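Local structure of 4-hydroxy-tetrahydrodipicolinate synthase (Methylacidiphilum fumariolicum SolV, 6T3T) at residues 204-209 against 251-256; 208-213 against 238-243; 244-249 against 279-284. The protein probably catalyses the condensation of pyruvate with aspartate semialdehyde through a Schiff-base intermediate, a step of lysine biosynthesis, and assembles as a homotetramer built as a dimer of dimers. All coordinates share one frame; numbering follows the deposited sequence.

Contact 1: 204-209 against 251-256; sequences VSVASN and VPVKTA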
loop_
_atom_site.group_PDB
_atom_site.type_symbol
_atom_site.label_atom_id
_atom_site.label_comp_id
_atom_site.label_asym_id
_atom_site.label_seq_id
_atom_site.Cartn_x
_atom_site.Cartn_y
_atom_site.Cartn_z
ATOM N N VAL A 204 -22.870 6.136 -10.061
ATOM C CA VAL A 204 -22.644 7.557 -10.228
ATOM C C VAL A 204 -21.436 7.675 -11.148
ATOM O O VAL A 204 -20.298 7.416 -10.736
ATOM C CB VAL A 204 -22.414 8.263 -8.888
ATOM C CG1 VAL A 204 -22.229 9.769 -9.119
ATOM C CG2 VAL A 204 -23.580 7.994 -7.928
ATOM N N SER A 205 -21.690 8.072 -12.387
ATOM C CA SER A 205 -20.798 7.842 -13.505
ATOM C C SER A 205 -20.116 9.119 -13.968
ATOM O O SER A 205 -20.714 10.196 -13.957
ATOM C CB SER A 205 -21.578 7.234 -14.672
ATOM O OG SER A 205 -20.848 7.333 -15.851
ATOM N N VAL A 206 -18.856 8.979 -14.372
ATOM C CA VAL A 206 -18.152 10.023 -15.100
ATOM C C VAL A 206 -18.327 9.856 -16.591
ATOM O O VAL A 206 -18.574 10.835 -17.288
ATOM C CB VAL A 206 -16.651 10.023 -14.747
ATOM C CG1 VAL A 206 -15.899 11.067 -15.621
ATOM C CG2 VAL A 206 -16.444 10.265 -13.271
ATOM N N ALA A 207 -18.184 8.611 -17.087
ATOM C CA ALA A 207 -18.209 8.373 -18.529
ATOM C C ALA A 207 -19.528 8.807 -19.155
ATOM O O ALA A 207 -19.548 9.195 -20.324
ATOM C CB ALA A 207 -17.984 6.892 -18.841
ATOM N N SER A 208 -20.628 8.751 -18.388
ATOM C CA SER A 208 -21.944 9.096 -18.903
ATOM C C SER A 208 -22.053 10.558 -19.320
ATOM O O SER A 208 -23.018 10.899 -20.005
ATOM C CB SER A 208 -23.012 8.775 -17.857
ATOM O OG SER A 208 -22.782 9.464 -16.634
ATOM N N ASN A 209 -21.100 11.409 -18.909
ATOM C CA ASN A 209 -20.993 12.778 -19.413
ATOM C C ASN A 209 -20.841 12.792 -20.921
ATOM O O ASN A 209 -21.334 13.702 -21.606
ATOM C CB ASN A 209 -19.780 13.476 -18.805
ATOM C CG ASN A 209 -20.059 14.093 -17.472
ATOM O OD1 ASN A 209 -20.750 15.113 -17.372
ATOM N ND2 ASN A 209 -19.510 13.483 -16.416
ATOM N N VAL A 251 -10.089 16.222 -15.213
ATOM C CA VAL A 251 -9.310 16.736 -16.343
ATOM C C VAL A 251 -9.553 15.938 -17.615
ATOM O O VAL A 251 -9.828 16.560 -18.658
ATOM C CB VAL A 251 -7.813 16.815 -15.987
ATOM C CG1 VAL A 251 -7.063 17.345 -17.187
ATOM C CG2 VAL A 251 -7.573 17.694 -14.778
ATOM N N PRO A 252 -9.477 14.594 -17.621
ATOM C CA PRO A 252 -9.764 13.872 -18.884
ATOM C C PRO A 252 -11.186 14.069 -19.386
ATOM O O PRO A 252 -11.371 14.353 -20.575
ATOM C CB PRO A 252 -9.468 12.405 -18.534
ATOM C CG PRO A 252 -8.539 12.474 -17.358
ATOM C CD PRO A 252 -9.053 13.655 -16.559
ATOM N N VAL A 253 -12.203 13.926 -18.529
ATOM C CA VAL A 253 -13.566 14.045 -19.043
ATOM C C VAL A 253 -13.845 15.472 -19.512
ATOM O O VAL A 253 -14.506 15.682 -20.531
ATOM C CB VAL A 253 -14.615 13.556 -18.024
ATOM C CG1 VAL A 253 -14.807 14.529 -16.841
ATOM C CG2 VAL A 253 -15.931 13.337 -18.738
ATOM N N LYS A 254 -13.318 16.478 -18.821
ATOM C CA LYS A 254 -13.558 17.829 -19.322
ATOM C C LYS A 254 -12.753 18.081 -20.601
ATOM O O LYS A 254 -13.229 18.764 -21.511
ATOM C CB LYS A 254 -13.245 18.882 -18.248
ATOM C CG LYS A 254 -13.495 20.322 -18.730
ATOM C CD LYS A 254 -13.311 21.351 -17.630
ATOM C CE LYS A 254 -14.593 21.612 -16.866
ATOM N NZ LYS A 254 -14.408 22.861 -16.051
ATOM N N THR A 255 -11.541 17.528 -20.688
ATOM C CA THR A 255 -10.768 17.589 -21.928
ATOM C C THR A 255 -11.502 16.908 -23.081
ATOM O O THR A 255 -11.489 17.398 -24.218
ATOM C CB THR A 255 -9.393 16.948 -21.719
ATOM O OG1 THR A 255 -8.666 17.710 -20.744
ATOM C CG2 THR A 255 -8.614 16.940 -23.013
ATOM N N ALA A 256 -12.121 15.758 -22.815
ATOM C CA ALA A 256 -12.856 15.065 -23.869
ATOM C C ALA A 256 -14.039 15.897 -24.350
ATOM O O ALA A 256 -14.222 16.091 -25.554
ATOM C CB ALA A 256 -13.321 13.696 -23.365
#
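Val206 and Val253 meet branch against fork, one methyl of the first lying over the split end of the second. CG1 of Val206 comes within 3.7 Å of Val253 CB and has both methyls of that residue almost as near. The two side chains pass at a slant. On Val206 this CG1 is the branch set opposite the backbone N (chi1 175°). CG2 of Val253, one arm of the same fork, also reaches the CB of Asn209 at 3.9 Å. Short, branched valines suit backbones this close, with the CA atoms of Val206 and Val253 7.3 Å apart. The setting is the end of a TIM barrel: the turn leaving the last strand, 202-205, rests on helix 251-259, which comes later in the chain than all eight barrel strands. Asparagine serves the turn in two ways, giving its CB to the valine and its amide to the backbone. Asn209 ND2 donates to Val206 O at 2.9 Å, in the carbonyl plane and on a lone pair, while Asn209 N also reaches that oxygen; ND2 bonds in addition to Ala9 O of the first strand. Ser205 OG accepts from Ser208 N in an ST motif.

Contact 2: 208-213 against 238-243; sequences SNLFPR and YPLFRD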
loop_
_atom_site.group_PDB
_atom_site.type_symbol
_atom_site.label_atom_id
_atom_site.label_comp_id
_atom_site.label_asym_id
_atom_site.label_seq_id
_atom_site.Cartn_x
_atom_site.Cartn_y
_atom_site.Cartn_z
ATOM N N SER A 208 -20.628 8.751 -18.388
ATOM C CA SER A 208 -21.944 9.096 -18.903
ATOM C C SER A 208 -22.053 10.558 -19.320
ATOM O O SER A 208 -23.018 10.899 -20.005
ATOM C CB SER A 208 -23.012 8.775 -17.857
ATOM O OG SER A 208 -22.782 9.464 -16.634
ATOM N N ASN A 209 -21.100 11.409 -18.909
ATOM C CA ASN A 209 -20.993 12.778 -19.413
ATOM C C ASN A 209 -20.841 12.792 -20.921
ATOM O O ASN A 209 -21.334 13.702 -21.606
ATOM C CB ASN A 209 -19.780 13.476 -18.805
ATOM C CG ASN A 209 -20.059 14.093 -17.472
ATOM O OD1 ASN A 209 -20.750 15.113 -17.372
ATOM N ND2 ASN A 209 -19.510 13.483 -16.416
ATOM N N LEU A 210 -20.104 11.816 -21.438
ATOM C CA LEU A 210 -19.775 11.693 -22.841
ATOM C C LEU A 210 -20.718 10.757 -23.565
ATOM O O LEU A 210 -21.200 11.092 -24.652
ATOM C CB LEU A 210 -18.343 11.179 -22.997
ATOM C CG LEU A 210 -17.191 12.114 -22.619
ATOM C CD1 LEU A 210 -15.913 11.286 -22.482
ATOM C CD2 LEU A 210 -17.001 13.264 -23.663
ATOM N N PHE A 211 -21.016 9.609 -22.950
ATOM C CA PHE A 211 -21.798 8.539 -23.574
ATOM C C PHE A 211 -22.915 8.132 -22.621
ATOM O O PHE A 211 -22.905 7.024 -22.066
ATOM C CB PHE A 211 -20.905 7.355 -23.946
ATOM C CG PHE A 211 -19.813 7.712 -24.911
ATOM C CD1 PHE A 211 -20.099 7.912 -26.254
ATOM C CD2 PHE A 211 -18.502 7.875 -24.470
ATOM C CE1 PHE A 211 -19.094 8.254 -27.164
ATOM C CE2 PHE A 211 -17.477 8.243 -25.369
ATOM C CZ PHE A 211 -17.783 8.421 -26.732
ATOM N N PRO A 212 -23.903 9.013 -22.417
ATOM C CA PRO A 212 -24.997 8.695 -21.475
ATOM C C PRO A 212 -25.802 7.459 -21.847
ATOM O O PRO A 212 -26.053 6.611 -20.993
ATOM C CB PRO A 212 -25.865 9.975 -21.510
ATOM C CG PRO A 212 -25.551 10.617 -22.808
ATOM C CD PRO A 212 -24.074 10.342 -23.035
ATOM N N ARG A 213 -26.217 7.316 -23.099
ATOM C CA ARG A 213 -27.013 6.138 -23.446
ATOM C C ARG A 213 -26.256 4.827 -23.299
ATOM O O ARG A 213 -26.825 3.883 -22.726
ATOM C CB ARG A 213 -27.562 6.240 -24.866
ATOM C CG ARG A 213 -29.016 6.573 -24.990
ATOM C CD ARG A 213 -29.512 6.328 -26.411
ATOM N NE ARG A 213 -30.864 5.824 -26.407
ATOM C CZ ARG A 213 -31.921 6.591 -26.644
ATOM N NH1 ARG A 213 -33.128 6.078 -26.613
ATOM N NH2 ARG A 213 -31.758 7.876 -26.914
ATOM N N TYR A 238 -14.432 -0.177 -21.911
ATOM C CA TYR A 238 -13.391 -0.265 -20.883
ATOM C C TYR A 238 -12.169 0.621 -21.133
ATOM O O TYR A 238 -11.703 1.270 -20.178
ATOM C CB TYR A 238 -12.949 -1.728 -20.675
ATOM C CG TYR A 238 -11.906 -1.757 -19.593
ATOM C CD1 TYR A 238 -12.257 -1.517 -18.266
ATOM C CD2 TYR A 238 -10.564 -1.894 -19.895
ATOM C CE1 TYR A 238 -11.309 -1.477 -17.276
ATOM C CE2 TYR A 238 -9.600 -1.863 -18.907
ATOM C CZ TYR A 238 -9.980 -1.653 -17.604
ATOM O OH TYR A 238 -9.016 -1.603 -16.627
ATOM N N PRO A 239 -11.580 0.676 -22.334
ATOM C CA PRO A 239 -10.431 1.579 -22.520
ATOM C C PRO A 239 -10.774 3.043 -22.296
ATOM O O PRO A 239 -9.940 3.794 -21.763
ATOM C CB PRO A 239 -10.002 1.300 -23.962
ATOM C CG PRO A 239 -10.393 -0.168 -24.157
ATOM C CD PRO A 239 -11.744 -0.223 -23.498
ATOM N N LEU A 240 -11.987 3.465 -22.647
ATOM C CA LEU A 240 -12.411 4.814 -22.274
ATOM C C LEU A 240 -12.494 4.962 -20.753
ATOM O O LEU A 240 -11.997 5.945 -20.193
ATOM C CB LEU A 240 -13.750 5.169 -22.935
ATOM C CG LEU A 240 -14.198 6.603 -22.549
ATOM C CD1 LEU A 240 -13.381 7.666 -23.254
ATOM C CD2 LEU A 240 -15.679 6.815 -22.798
ATOM N N PHE A 241 -13.113 3.984 -20.066
ATOM C CA PHE A 241 -13.187 4.035 -18.603
ATOM C C PHE A 241 -11.815 4.237 -17.985
ATOM O O PHE A 241 -11.665 4.985 -17.008
ATOM C CB PHE A 241 -13.794 2.760 -18.034
ATOM C CG PHE A 241 -15.255 2.594 -18.301
ATOM C CD1 PHE A 241 -16.038 3.669 -18.742
ATOM C CD2 PHE A 241 -15.849 1.361 -18.111
ATOM C CE1 PHE A 241 -17.404 3.501 -19.004
ATOM C CE2 PHE A 241 -17.223 1.171 -18.375
ATOM C CZ PHE A 241 -18.006 2.253 -18.812
ATOM N N ARG A 242 -10.815 3.521 -18.515
ATOM C CA ARG A 242 -9.431 3.621 -18.063
ATOM C C ARG A 242 -8.848 5.011 -18.326
ATOM O O ARG A 242 -8.268 5.641 -17.433
ATOM C CB ARG A 242 -8.628 2.530 -18.784
ATOM C CG ARG A 242 -7.276 2.101 -18.289
ATOM C CD ARG A 242 -6.608 1.324 -19.469
ATOM N NE ARG A 242 -6.608 2.132 -20.709
ATOM C CZ ARG A 242 -6.708 1.659 -21.958
ATOM N NH1 ARG A 242 -6.714 2.506 -22.979
ATOM N NH2 ARG A 242 -6.809 0.352 -22.195
ATOM N N ASP A 243 -8.973 5.503 -19.556
ATOM C CA ASP A 243 -8.339 6.765 -19.900
ATOM C C ASP A 243 -9.067 7.986 -19.337
ATOM O O ASP A 243 -8.472 9.066 -19.286
ATOM C CB ASP A 243 -8.186 6.862 -21.416
ATOM C CG ASP A 243 -7.062 6.002 -21.901
ATOM O OD1 ASP A 243 -6.256 5.600 -21.036
ATOM O OD2 ASP A 243 -6.972 5.708 -23.108
#
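Phe211 presents one edge of its ring to a methyl of Leu240, and the two side chains pass at an angle. Leu240 CD2 lies near the ring plane, 3.4 Å from Phe211 CE2 and equally near CD2 of that ring, so the methyl sits beside a single C-C edge and not over a face. Leu240 extends to this position because its CG is anti to the backbone N (chi1 -180°), which carries the branch out from the helix. Its other methyl, CD1, only borders Leu210, 4.5 Å from Leu210 CD1. The close contact is thus made by CD2 and the loose one by CD1, and a branched, flexible apolar chain suits both.

The contact joins the turn after the last strand of the TIM barrel to the end of helix 227-243. Phe211 occupies the N-cap position of helix 212-223, and its side chain also touches Lys290 and Leu293; a large, flat apolar ring can reach both helices 227-243 and 276-295.

Farther round helix 227-243, Asp243 OD2 lies near the guanidinium plane of Arg242, whereas NH1 meets the carboxylate from above its plane, in a salt bridge of 3.2 Å between Arg242 NH1 and Asp243 OD2. Across the two segments no hydrogen bond forms; turn and helix are joined by carbon against carbon, and their attraction probably comes mainly from dispersion and the exclusion of water.

Contact 3: 244-249 against 279-284; sequences LMIETN and LEKLKT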
loop_
_atom_site.group_PDB
_atom_site.type_symbol
_atom_site.label_atom_id
_atom_site.label_comp_id
_atom_site.label_asym_id
_atom_site.label_seq_id
_atom_site.Cartn_x
_atom_site.Cartn_y
_atom_site.Cartn_z
ATOM N N LEU A 244 -10.307 7.849 -18.875
ATOM C CA LEU A 244 -10.918 8.962 -18.147
ATOM C C LEU A 244 -10.306 9.158 -16.771
ATOM O O LEU A 244 -10.677 10.126 -16.087
ATOM C CB LEU A 244 -12.416 8.741 -18.009
ATOM C CG LEU A 244 -13.164 8.962 -19.330
ATOM C CD1 LEU A 244 -14.641 8.699 -19.112
ATOM C CD2 LEU A 244 -12.926 10.379 -19.853
ATOM N N MET A 245 -9.398 8.251 -16.353
ATOM C CA MET A 245 -8.585 8.410 -15.146
ATOM C C MET A 245 -7.087 8.489 -15.448
ATOM O O MET A 245 -6.279 8.289 -14.543
ATOM C CB MET A 245 -8.831 7.251 -14.171
ATOM C CG MET A 245 -10.097 7.374 -13.378
ATOM S SD MET A 245 -10.379 6.004 -12.196
ATOM C CE MET A 245 -10.543 4.653 -13.322
ATOM N N ILE A 246 -6.700 8.804 -16.687
ATOM C CA ILE A 246 -5.281 8.822 -17.051
ATOM C C ILE A 246 -4.521 9.854 -16.216
ATOM O O ILE A 246 -3.343 9.664 -15.897
ATOM C CB ILE A 246 -5.126 9.060 -18.570
ATOM C CG1 ILE A 246 -3.704 8.763 -19.045
ATOM C CG2 ILE A 246 -5.551 10.476 -18.956
ATOM C CD1 ILE A 246 -3.618 8.550 -20.557
ATOM N N GLU A 247 -5.168 10.975 -15.889
ATOM C CA GLU A 247 -4.821 11.860 -14.785
ATOM C C GLU A 247 -6.116 12.113 -14.017
ATOM O O GLU A 247 -7.182 11.631 -14.409
ATOM C CB GLU A 247 -4.157 13.162 -15.274
ATOM C CG GLU A 247 -2.883 12.915 -16.125
ATOM C CD GLU A 247 -2.272 14.180 -16.716
ATOM O OE1 GLU A 247 -2.421 15.275 -16.122
ATOM O OE2 GLU A 247 -1.658 14.085 -17.807
ATOM N N THR A 248 -6.032 12.870 -12.918
ATOM C CA THR A 248 -7.159 12.977 -11.995
ATOM C C THR A 248 -8.414 13.563 -12.646
ATOM O O THR A 248 -8.381 14.632 -13.266
ATOM C CB THR A 248 -6.778 13.805 -10.765
ATOM O OG1 THR A 248 -7.859 13.755 -9.819
ATOM C CG2 THR A 248 -6.508 15.263 -11.126
ATOM N N ASN A 249 -9.506 12.814 -12.535
ATOM C CA ASN A 249 -10.832 13.313 -12.843
ATOM C C ASN A 249 -11.057 14.643 -12.123
ATOM O O ASN A 249 -10.728 14.756 -10.943
ATOM C CB ASN A 249 -11.856 12.265 -12.401
ATOM C CG ASN A 249 -13.275 12.711 -12.630
ATOM O OD1 ASN A 249 -13.686 12.985 -13.755
ATOM N ND2 ASN A 249 -14.025 12.820 -11.558
ATOM N N LEU A 279 -2.921 13.363 -23.323
ATOM C CA LEU A 279 -3.886 13.973 -24.224
ATOM C C LEU A 279 -4.025 13.153 -25.499
ATOM O O LEU A 279 -5.142 12.898 -25.965
ATOM C CB LEU A 279 -3.453 15.409 -24.562
ATOM C CG LEU A 279 -4.353 16.233 -25.517
ATOM C CD1 LEU A 279 -5.698 16.498 -24.856
ATOM C CD2 LEU A 279 -3.740 17.569 -25.976
ATOM N N GLU A 280 -2.890 12.730 -26.081
ATOM C CA GLU A 280 -2.953 11.969 -27.322
ATOM C C GLU A 280 -3.605 10.616 -27.102
ATOM O O GLU A 280 -4.406 10.164 -27.928
ATOM C CB GLU A 280 -1.562 11.773 -27.906
ATOM C CG GLU A 280 -1.551 10.850 -29.128
ATOM C CD GLU A 280 -2.216 11.487 -30.354
ATOM O OE1 GLU A 280 -2.466 12.717 -30.329
ATOM O OE2 GLU A 280 -2.484 10.758 -31.340
ATOM N N LYS A 281 -3.229 9.937 -26.020
ATOM C CA LYS A 281 -3.853 8.669 -25.679
ATOM C C LYS A 281 -5.360 8.837 -25.516
ATOM O O LYS A 281 -6.141 8.044 -26.049
ATOM C CB LYS A 281 -3.219 8.113 -24.401
ATOM C CG LYS A 281 -3.851 6.849 -23.865
ATOM C CD LYS A 281 -3.590 5.686 -24.797
ATOM C CE LYS A 281 -4.360 4.443 -24.368
ATOM N NZ LYS A 281 -4.413 3.433 -25.492
ATOM N N LEU A 282 -5.780 9.874 -24.777
ATOM C CA LEU A 282 -7.205 10.132 -24.590
ATOM C C LEU A 282 -7.886 10.376 -25.933
ATOM O O LEU A 282 -8.958 9.829 -26.213
ATOM C CB LEU A 282 -7.421 11.333 -23.648
ATOM C CG LEU A 282 -8.904 11.680 -23.496
ATOM C CD1 LEU A 282 -9.667 10.483 -22.863
ATOM C CD2 LEU A 282 -9.119 12.993 -22.711
ATOM N N LYS A 283 -7.286 11.226 -26.762
ATOM C CA LYS A 283 -7.846 11.531 -28.074
ATOM C C LYS A 283 -8.014 10.263 -28.908
ATOM O O LYS A 283 -9.070 10.025 -29.496
ATOM C CB LYS A 283 -6.934 12.532 -28.780
ATOM C CG LYS A 283 -7.375 12.976 -30.153
ATOM C CD LYS A 283 -6.440 14.087 -30.632
ATOM C CE LYS A 283 -6.909 14.706 -31.931
ATOM N NZ LYS A 283 -6.232 16.032 -32.153
ATOM N N THR A 284 -6.972 9.435 -28.978
ATOM C CA THR A 284 -7.091 8.225 -29.777
ATOM C C THR A 284 -8.116 7.264 -29.173
ATOM O O THR A 284 -8.917 6.680 -29.913
ATOM C CB THR A 284 -5.720 7.557 -29.959
ATOM O OG1 THR A 284 -5.204 7.176 -28.691
ATOM C CG2 THR A 284 -4.729 8.508 -30.610
#
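With CG1 anti to the backbone N (chi1 -167°) and CD1 carried onward by a nearly extended chi2 of 162°, Ile246 stretches its longer branch to helix 276-295. Lys281 answers with a CG also anti to its own backbone N, then bends at chi2 (68°), so that the aliphatic part of the chain receives the isoleucine. Here the loop between helices 227-243 and 251-259 packs on the long helix 276-295, both belonging to the C-terminal helical part that follows the eight strands of the TIM barrel.

The terminal methyl of Ile246 does the touching. CD1 lies 3.7 Å from Lys281 CG and slightly farther from CB of the same lysine, and the two chains run obliquely past one another. This part of the contact is only partly buried, which suits a lysine: its CB and CG pack on the isoleucine methyl, while the ammonium end leads away toward Arg242 and Asp243. The carboxylate there may balance both positive charges.

The far part of the loop reaches other partners. Glu247 OE2 accepts from Asn278 ND2 and Gln275 N, tying the loop to the start of helix 276-295. Thr248 OG1 is hydrogen-bonded to Asn108 O of a neighbouring subunit.

Deeper in, the partners are both leucines. Leu244 starts with its CB turned from the helix, yet its end comes back to Leu282, which is directed at the loop. Their CA atoms are 7.5 Å apart, and helix 251-259 adds to this apolar region through Val253, which touches Leu244. Long, branched apolar chains suit a buried meeting whose ends touch loosely, and here Leu244 CD2 and Leu282 CD1 approach to 4.4 Å.

In the fold
The three contacts lie on one side of the chain's centre. Contacts 1 and 2, with centres about 7 Å apart, share Ser208 and Asn209; Ala207 CB meets Phe241 CE1 at 3.4 Å. Contact 3 lies about 10 Å from contact 1, centre to centre, and Pro252 joins them, its CG 3.4 Å from Leu244 O. Between contacts 2 and 3, Leu210 CD1 and Leu244 CD2 are 4.1 Å apart. Contact 1 borders the predicted active site: it holds Val204, a predicted pyruvate-binding residue, and the Val206 side chain is about 4 Å from that of Thr45, 6 Å from that of Lys162, the predicted Schiff-base lysine, and 5 Å from a bound sulfate. Asn249, in segment 244-249, hydrogen-bonds Thr45.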